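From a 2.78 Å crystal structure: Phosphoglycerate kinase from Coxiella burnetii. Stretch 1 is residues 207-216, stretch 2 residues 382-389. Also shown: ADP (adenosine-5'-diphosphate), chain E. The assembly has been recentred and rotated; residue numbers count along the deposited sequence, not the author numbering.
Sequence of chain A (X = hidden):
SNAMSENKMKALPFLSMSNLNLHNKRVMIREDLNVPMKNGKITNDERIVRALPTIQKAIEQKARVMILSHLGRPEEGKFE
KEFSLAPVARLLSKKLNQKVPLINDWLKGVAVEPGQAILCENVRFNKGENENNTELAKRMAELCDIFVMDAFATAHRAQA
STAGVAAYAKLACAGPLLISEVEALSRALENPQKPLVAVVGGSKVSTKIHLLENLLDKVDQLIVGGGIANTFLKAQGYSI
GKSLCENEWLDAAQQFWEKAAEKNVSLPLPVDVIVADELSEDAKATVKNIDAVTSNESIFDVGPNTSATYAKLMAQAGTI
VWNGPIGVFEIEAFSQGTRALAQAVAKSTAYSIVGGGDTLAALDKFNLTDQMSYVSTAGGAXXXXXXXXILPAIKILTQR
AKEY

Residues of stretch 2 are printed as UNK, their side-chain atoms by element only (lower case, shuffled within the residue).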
ATOM      1  N   THR A 207      -0.099 -11.443  10.484  1.00 24.50           N
ATOM      2  CA  THR A 207      -0.318 -10.106   9.956  1.00 25.42           C
ATOM      3  C   THR A 207      -0.832 -10.149   8.533  1.00 24.81           C
ATOM      4  O   THR A 207      -1.183  -9.103   7.988  1.00 25.47           O
ATOM      5  CB  THR A 207       0.975  -9.318   9.935  1.00 25.25           C
ATOM      6  OG1 THR A 207       1.968 -10.113   9.307  1.00 25.76           O
ATOM      7  CG2 THR A 207       1.437  -8.994  11.334  1.00 26.60           C
ATOM      8  N   LYS A 208      -0.880 -11.341   7.932  1.00 23.70           N
ATOM      9  CA  LYS A 208      -1.272 -11.470   6.527  1.00 23.38           C
ATOM     10  C   LYS A 208      -2.321 -12.547   6.214  1.00 23.24           C
ATOM     11  O   LYS A 208      -2.614 -12.826   5.041  1.00 22.72           O
ATOM     12  CB  LYS A 208      -0.003 -11.650   5.679  1.00 22.64           C
ATOM     13  CG  LYS A 208       0.902 -10.429   5.795  1.00 23.15           C
ATOM     14  CD  LYS A 208       1.795 -10.200   4.602  1.00 23.17           C
ATOM     15  CE  LYS A 208       2.333  -8.763   4.656  1.00 23.72           C
ATOM     16  NZ  LYS A 208       3.385  -8.478   3.650  1.00 24.58           N
ATOM     17  N   ILE A 209      -2.917 -13.107   7.262  1.00 23.70           N
ATOM     18  CA  ILE A 209      -3.875 -14.181   7.135  1.00 23.86           C
ATOM     19  C   ILE A 209      -5.163 -13.706   6.480  1.00 25.26           C
ATOM     20  O   ILE A 209      -5.808 -14.452   5.740  1.00 25.69           O
ATOM     21  CB  ILE A 209      -4.194 -14.780   8.511  1.00 24.60           C
ATOM     22  CG1 ILE A 209      -4.870 -16.157   8.364  1.00 25.14           C
ATOM     23  CG2 ILE A 209      -5.061 -13.823   9.337  1.00 25.84           C
ATOM     24  CD1 ILE A 209      -3.985 -17.197   7.743  1.00 22.79           C
ATOM     25  N   HIS A 210      -5.553 -12.473   6.754  1.00 26.34           N
ATOM     26  CA  HIS A 210      -6.814 -11.969   6.226  1.00 28.39           C
ATOM     27  C   HIS A 210      -6.630 -11.667   4.737  1.00 27.60           C
ATOM     28  O   HIS A 210      -7.565 -11.763   3.962  1.00 29.05           O
ATOM     29  CB  HIS A 210      -7.295 -10.749   7.037  1.00 29.96           C
ATOM     30  CG  HIS A 210      -8.661 -10.265   6.667  1.00 32.95           C
ATOM     31  ND1 HIS A 210      -9.116  -9.014   7.023  1.00 36.15           N
ATOM     32  CD2 HIS A 210      -9.669 -10.847   5.971  1.00 35.59           C
ATOM     33  CE1 HIS A 210     -10.351  -8.847   6.579  1.00 37.16           C
ATOM     34  NE2 HIS A 210     -10.709  -9.943   5.930  1.00 37.68           N
ATOM     35  N   LEU A 211      -5.408 -11.339   4.346  1.00 26.16           N
ATOM     36  CA  LEU A 211      -5.072 -11.125   2.942  1.00 25.83           C
ATOM     37  C   LEU A 211      -5.083 -12.428   2.175  1.00 25.46           C
ATOM     38  O   LEU A 211      -5.603 -12.512   1.071  1.00 26.43           O
ATOM     39  CB  LEU A 211      -3.692 -10.481   2.814  1.00 24.85           C
ATOM     40  CG  LEU A 211      -3.146 -10.200   1.403  1.00 24.92           C
ATOM     41  CD1 LEU A 211      -4.207  -9.615   0.460  1.00 26.77           C
ATOM     42  CD2 LEU A 211      -1.963  -9.264   1.495  1.00 24.51           C
ATOM     43  N   LEU A 212      -4.514 -13.458   2.775  1.00 24.74           N
ATOM     44  CA  LEU A 212      -4.559 -14.791   2.194  1.00 24.09           C
ATOM     45  C   LEU A 212      -6.004 -15.250   1.972  1.00 25.64           C
ATOM     46  O   LEU A 212      -6.315 -15.848   0.931  1.00 26.06           O
ATOM     47  CB  LEU A 212      -3.792 -15.765   3.087  1.00 22.92           C
ATOM     48  CG  LEU A 212      -2.300 -15.420   3.255  1.00 21.72           C
ATOM     49  CD1 LEU A 212      -1.612 -16.304   4.284  1.00 19.52           C
ATOM     50  CD2 LEU A 212      -1.577 -15.488   1.892  1.00 21.15           C
ATOM     51  N   GLU A 213      -6.892 -14.931   2.918  1.00 26.77           N
ATOM     52  CA  GLU A 213      -8.280 -15.401   2.857  1.00 28.62           C
ATOM     53  C   GLU A 213      -9.024 -14.819   1.672  1.00 29.65           C
ATOM     54  O   GLU A 213      -9.755 -15.535   0.971  1.00 30.46           O
ATOM     55  CB  GLU A 213      -9.029 -15.091   4.158  1.00 30.06           C
ATOM     56  CG  GLU A 213      -9.080 -16.278   5.116  1.00 31.40           C
ATOM     57  CD  GLU A 213      -9.215 -15.873   6.582  1.00 33.36           C
ATOM     58  OE1 GLU A 213      -9.005 -16.757   7.455  1.00 33.77           O
ATOM     59  OE2 GLU A 213      -9.508 -14.685   6.856  1.00 34.56           O
ATOM     60  N   ASN A 214      -8.830 -13.524   1.447  1.00 29.58           N
ATOM     61  CA  ASN A 214      -9.519 -12.829   0.361  1.00 30.84           C
ATOM     62  C   ASN A 214      -8.964 -13.271  -0.987  1.00 30.01           C
ATOM     63  O   ASN A 214      -9.722 -13.490  -1.919  1.00 31.34           O
ATOM     64  CB  ASN A 214      -9.394 -11.304   0.533  1.00 31.31           C
ATOM     65  CG  ASN A 214     -10.318 -10.504  -0.413  1.00 33.04           C
ATOM     66  OD1 ASN A 214     -11.529 -10.695  -0.436  1.00 34.95           O
ATOM     67  ND2 ASN A 214      -9.735  -9.585  -1.162  1.00 32.89           N
ATOM     68  N   LEU A 215      -7.643 -13.412  -1.077  1.00 28.27           N
ATOM     69  CA  LEU A 215      -6.994 -13.810  -2.334  1.00 27.98           C
ATOM     70  C   LEU A 215      -7.306 -15.271  -2.706  1.00 28.44           C
ATOM     71  O   LEU A 215      -7.355 -15.619  -3.879  1.00 28.86           O
ATOM     72  CB  LEU A 215      -5.474 -13.575  -2.275  1.00 26.14           C
ATOM     73  CG  LEU A 215      -5.027 -12.122  -2.068  1.00 26.04           C
ATOM     74  CD1 LEU A 215      -3.521 -12.023  -1.794  1.00 23.14           C
ATOM     75  CD2 LEU A 215      -5.439 -11.249  -3.251  1.00 26.19           C
ATOM     76  N   LEU A 216      -7.534 -16.111  -1.701  1.00 28.42           N
ATOM     77  CA  LEU A 216      -7.858 -17.502  -1.940  1.00 28.94           C
ATOM     78  C   LEU A 216      -9.076 -17.642  -2.813  1.00 30.94           C
ATOM     79  O   LEU A 216      -9.116 -18.501  -3.669  1.00 32.04           O
ATOM     80  CB  LEU A 216      -8.105 -18.225  -0.630  1.00 29.17           C
ATOM     81  CG  LEU A 216      -8.077 -19.746  -0.744  1.00 29.66           C
ATOM     82  CD1 LEU A 216      -6.621 -20.222  -0.807  1.00 27.74           C
ATOM     83  CD2 LEU A 216      -8.799 -20.346   0.445  1.00 30.43           C
ATOM     84  N   UNK A 382      -3.015  -0.081   1.001  1.00 34.15           N
ATOM     85  CA  UNK A 382      -2.781  -1.093  -0.033  1.00 32.93           C
ATOM     86  C   UNK A 382      -3.194  -2.470   0.480  1.00 31.55           C
ATOM     87  O   UNK A 382      -3.950  -3.186  -0.174  1.00 31.28           O
ATOM     88  c   UNK A 382      -0.376  -3.420  -0.715  1.00 29.53           C
ATOM     89  c   UNK A 382      -0.224  -4.496  -2.855  1.00 29.43           C
ATOM     90  c   UNK A 382      -1.108  -2.264  -2.673  1.00 31.80           C
ATOM     91  c   UNK A 382      -0.761  -3.363  -3.455  1.00 30.75           C
ATOM     92  c   UNK A 382      -0.923  -2.286  -1.297  1.00 30.95           C
ATOM     93  c   UNK A 382      -1.306  -1.104  -0.456  1.00 32.13           C
ATOM     94  c   UNK A 382      -0.030  -4.523  -1.481  1.00 28.38           C
ATOM     95  N   UNK A 383      -2.690  -2.815   1.665  1.00 31.00           N
ATOM     96  CA  UNK A 383      -2.934  -4.118   2.289  1.00 29.92           C
ATOM     97  C   UNK A 383      -4.402  -4.319   2.652  1.00 30.86           C
ATOM     98  O   UNK A 383      -4.983  -5.305   2.233  1.00 30.62           O
ATOM     99  c   UNK A 383      -2.036  -4.312   3.525  1.00 29.45           C
ATOM    100  c   UNK A 383       0.443  -4.133   4.362  1.00 28.68           C
ATOM    101  c   UNK A 383      -0.251  -5.855   2.608  1.00 27.84           C
ATOM    102  c   UNK A 383      -0.534  -4.462   3.182  1.00 29.28           C
ATOM    103  N   UNK A 384      -5.009  -3.384   3.391  1.00 32.32           N
ATOM    104  CA  UNK A 384      -6.439  -3.508   3.765  1.00 33.62           C
ATOM    105  C   UNK A 384      -7.401  -3.677   2.575  1.00 34.03           C
ATOM    106  O   UNK A 384      -8.454  -4.315   2.716  1.00 34.07           O
ATOM    107  c   UNK A 384      -6.279  -2.378   6.051  1.00 35.52           C
ATOM    108  o   UNK A 384      -6.725  -1.730   8.284  1.00 37.26           O
ATOM    109  c   UNK A 384      -6.896  -2.333   4.652  1.00 35.56           C
ATOM    110  c   UNK A 384      -6.997  -1.522   7.081  1.00 37.95           C
ATOM    111  o   UNK A 384      -7.817  -0.653   6.703  1.00 39.41           O
ATOM    112  N   UNK A 385      -7.038  -3.112   1.423  1.00 34.09           N
ATOM    113  CA  UNK A 385      -7.885  -3.196   0.226  1.00 35.04           C
ATOM    114  C   UNK A 385      -7.864  -4.612  -0.328  1.00 33.61           C
ATOM    115  O   UNK A 385      -8.912  -5.189  -0.620  1.00 34.39           O
ATOM    116  c   UNK A 385     -10.208  -1.852  -4.081  1.00 39.94           C
ATOM    117  c   UNK A 385     -10.392  -1.106  -2.932  1.00 40.42           C
ATOM    118  c   UNK A 385      -9.126  -2.709  -4.182  1.00 37.67           C
ATOM    119  c   UNK A 385      -8.406  -2.071  -1.982  1.00 37.03           C
ATOM    120  c   UNK A 385      -9.497  -1.216  -1.895  1.00 39.40           C
ATOM    121  c   UNK A 385      -8.235  -2.820  -3.135  1.00 35.89           C
ATOM    122  c   UNK A 385      -7.443  -2.192  -0.847  1.00 35.59           C
ATOM    123  N   UNK A 386      -6.665  -5.171  -0.453  1.00 31.71           N
ATOM    124  CA  UNK A 386      -6.512  -6.550  -0.891  1.00 30.43           C
ATOM    125  C   UNK A 386      -7.095  -7.561   0.114  1.00 30.23           C
ATOM    126  O   UNK A 386      -7.437  -8.685  -0.276  1.00 30.22           O
ATOM    127  c   UNK A 386      -5.072  -6.144  -3.556  1.00 28.54           C
ATOM    128  c   UNK A 386      -2.886  -6.593  -2.421  1.00 26.11           C
ATOM    129  c   UNK A 386      -5.035  -6.860  -1.148  1.00 28.83           C
ATOM    130  c   UNK A 386      -4.314  -6.072  -2.242  1.00 28.55           C
ATOM    131  N   UNK A 387      -7.187  -7.173   1.391  1.00 30.21           N
ATOM    132  CA  UNK A 387      -7.908  -7.950   2.393  1.00 30.41           C
ATOM    133  C   UNK A 387      -9.410  -7.981   2.100  1.00 32.40           C
ATOM    134  O   UNK A 387     -10.103  -8.903   2.546  1.00 32.94           O
ATOM    135  c   UNK A 387      -6.288  -7.494   4.306  1.00 30.22           C
ATOM    136  c   UNK A 387      -7.695  -7.370   3.790  1.00 30.76           C
ATOM    137  o   UNK A 387      -5.358  -7.773   6.477  1.00 32.66           O
ATOM    138  c   UNK A 387      -6.138  -7.103   5.777  1.00 31.99           C
ATOM    139  o   UNK A 387      -6.767  -6.138   6.246  1.00 34.68           O
ATOM    140  N   UNK A 388      -9.903  -6.965   1.383  1.00 33.61           N
ATOM    141  CA  UNK A 388     -11.303  -6.886   0.965  1.00 35.67           C
ATOM    142  C   UNK A 388     -12.143  -6.054   1.901  1.00 37.67           C
ATOM    143  O   UNK A 388     -13.363  -6.185   1.932  1.00 39.31           O
ATOM    144  N   UNK A 389     -11.469  -5.185   2.654  1.00 37.79           N
ATOM    145  CA  UNK A 389     -12.100  -4.359   3.674  1.00 39.84           C
ATOM    146  C   UNK A 389     -12.497  -3.032   3.066  1.00 41.77           C
ATOM    147  O   UNK A 389     -12.528  -2.902   1.841  1.00 42.26           O
ATOM    148  c   UNK A 389     -12.428  -4.936   6.855  1.00 42.49           C
ATOM    149  c   UNK A 389     -13.553  -4.521   7.798  1.00 43.99           C
ATOM    150  n   UNK A 389     -14.749  -4.106   7.022  1.00 45.19           N
ATOM    151  c   UNK A 389     -11.135  -4.139   4.831  1.00 38.75           C
ATOM    152  c   UNK A 389     -11.821  -3.727   6.118  1.00 41.61           C
TER
HETATM  153  PB  ADP E 402       6.499  -6.106   3.200  1.00 64.95           P
HETATM  154  O1B ADP E 402       7.328  -6.027   1.943  1.00 64.55           O
HETATM  155  O2B ADP E 402       6.805  -5.001   4.191  1.00 64.53           O
HETATM  156  O3B ADP E 402       5.027  -6.344   2.959  1.00 64.85           O
HETATM  157  PA  ADP E 402       6.609  -7.995   5.358  1.00 66.55           P
HETATM  158  O1A ADP E 402       6.331  -6.805   6.244  1.00 67.34           O
HETATM  159  O2A ADP E 402       5.530  -9.038   5.228  1.00 67.07           O
HETATM  160  O3A ADP E 402       7.004  -7.493   3.869  1.00 65.49           O
HETATM  161  O5' ADP E 402       7.956  -8.683   5.942  1.00 66.67           O
HETATM  162  C5' ADP E 402       9.189  -8.716   5.211  1.00 66.13           C
HETATM  163  C4' ADP E 402      10.378  -8.700   6.161  1.00 66.00           C
HETATM  164  O4' ADP E 402      10.474  -9.966   6.825  1.00 66.11           O
HETATM  165  C3' ADP E 402      11.697  -8.449   5.427  1.00 65.94           C
HETATM  166  O3' ADP E 402      12.344  -7.268   5.924  1.00 65.17           O
HETATM  167  C2' ADP E 402      12.524  -9.712   5.636  1.00 65.91           C
HETATM  168  O2' ADP E 402      13.882  -9.442   5.996  1.00 65.35           O
HETATM  169  C1' ADP E 402      11.807 -10.493   6.739  1.00 66.02           C
HETATM  170  N9  ADP E 402      11.829 -11.967   6.470  1.00 65.91           N
HETATM  171  C8  ADP E 402      11.302 -12.605   5.397  1.00 65.24           C
HETATM  172  N7  ADP E 402      11.524 -13.943   5.484  1.00 65.17           N
HETATM  173  C5  ADP E 402      12.198 -14.186   6.626  1.00 64.82           C
HETATM  174  C6  ADP E 402      12.743 -15.375   7.329  1.00 64.00           C
HETATM  175  N6  ADP E 402      12.614 -16.625   6.818  1.00 63.31           N
HETATM  176  N1  ADP E 402      13.375 -15.165   8.512  1.00 64.63           N
HETATM  177  C2  ADP E 402      13.533 -13.938   9.063  1.00 64.66           C
HETATM  178  N3  ADP E 402      13.065 -12.820   8.474  1.00 65.14           N
HETATM  179  C4  ADP E 402      12.402 -12.876   7.279  1.00 65.54           C

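Position 382 carries seven side-chain carbons, one leading into a six-membered ring, with no heteroatom. Its CB points sideways, and although the ring end comes nearer to stretch 1, it makes no contact there. That is Phe382.

Position 383 has four carbons forked at the second, and one branch end lies near Leu211 and Lys208. A fork at the second carbon rather than the first gives Leu383, in the m,t rotamer. Its CD2 lies 4.0 Å from Leu211 CD2 and 4.4 Å from Lys208 CE.

Position 384 has three carbons, the third bearing two oxygens: a carboxylate at the end of a two-carbon arm. CA-to-CB points away from stretch 1, and nothing there is touched. Hence Glu384.

Position 385 again shows one carbon and a six-carbon ring without a hydroxyl oxygen; its CA-to-CB bond points away, and it makes no contact with stretch 1. It is Phe385.

Position 386 repeats the four-carbon pattern forked at the second. Its CB is 3.3 Å from Leu211 CD1, a tight apolar contact, while its backbone O accepts a hydrogen bond from Asn214 ND2 at 2.6 Å, with an N-H...O angle of 145°. This is Leu386.

Position 387 has three carbons and two oxygens on the third, with its CB over the face of the His210 ring. It is Glu387. The CH-pi geometry is clear: CB sits 4.1 Å from the ring centroid, 18° off the normal. Its CG lies 3.9 Å from Leu211 N, and its OE2 is 3.6 Å from His210 CB.

Position 388 has no side-chain atoms and is Gly388. Phi is +96°, and its N bonds back to Phe385 O at 2.9 Å within a Schellman motif. An ideal CB would be jammed against the preceding carbonyl and would fall 2.8 Å from Asn214 OD1, a clash.

Position 389 shows four carbons in a row ending in nitrogen; the chain passes near the His210 ring edge, but its end leads away. This is Lys389, its CD 4.4 Å from His210 CE1, near the ring plane.

The two helix axes approach to 8.4 Å at 44°, and 482 Å² is buried in total. Leu211 packs against both leucines that contact stretch 1, its CA only 4.3 Å from Glu387 CA. Asn214 ND2 donates to Leu386 O near the end of the second helix, and the absent side chain at Gly388 leaves room for Asn214 OD1. At the other end of stretch 1, Lys208 NZ donates to ADP O3B at 2.8 Å and ADP O2A at 2.7 Å, placing this packing beside the nucleotide.

Stretch 2 382-389: FLEFLEGK
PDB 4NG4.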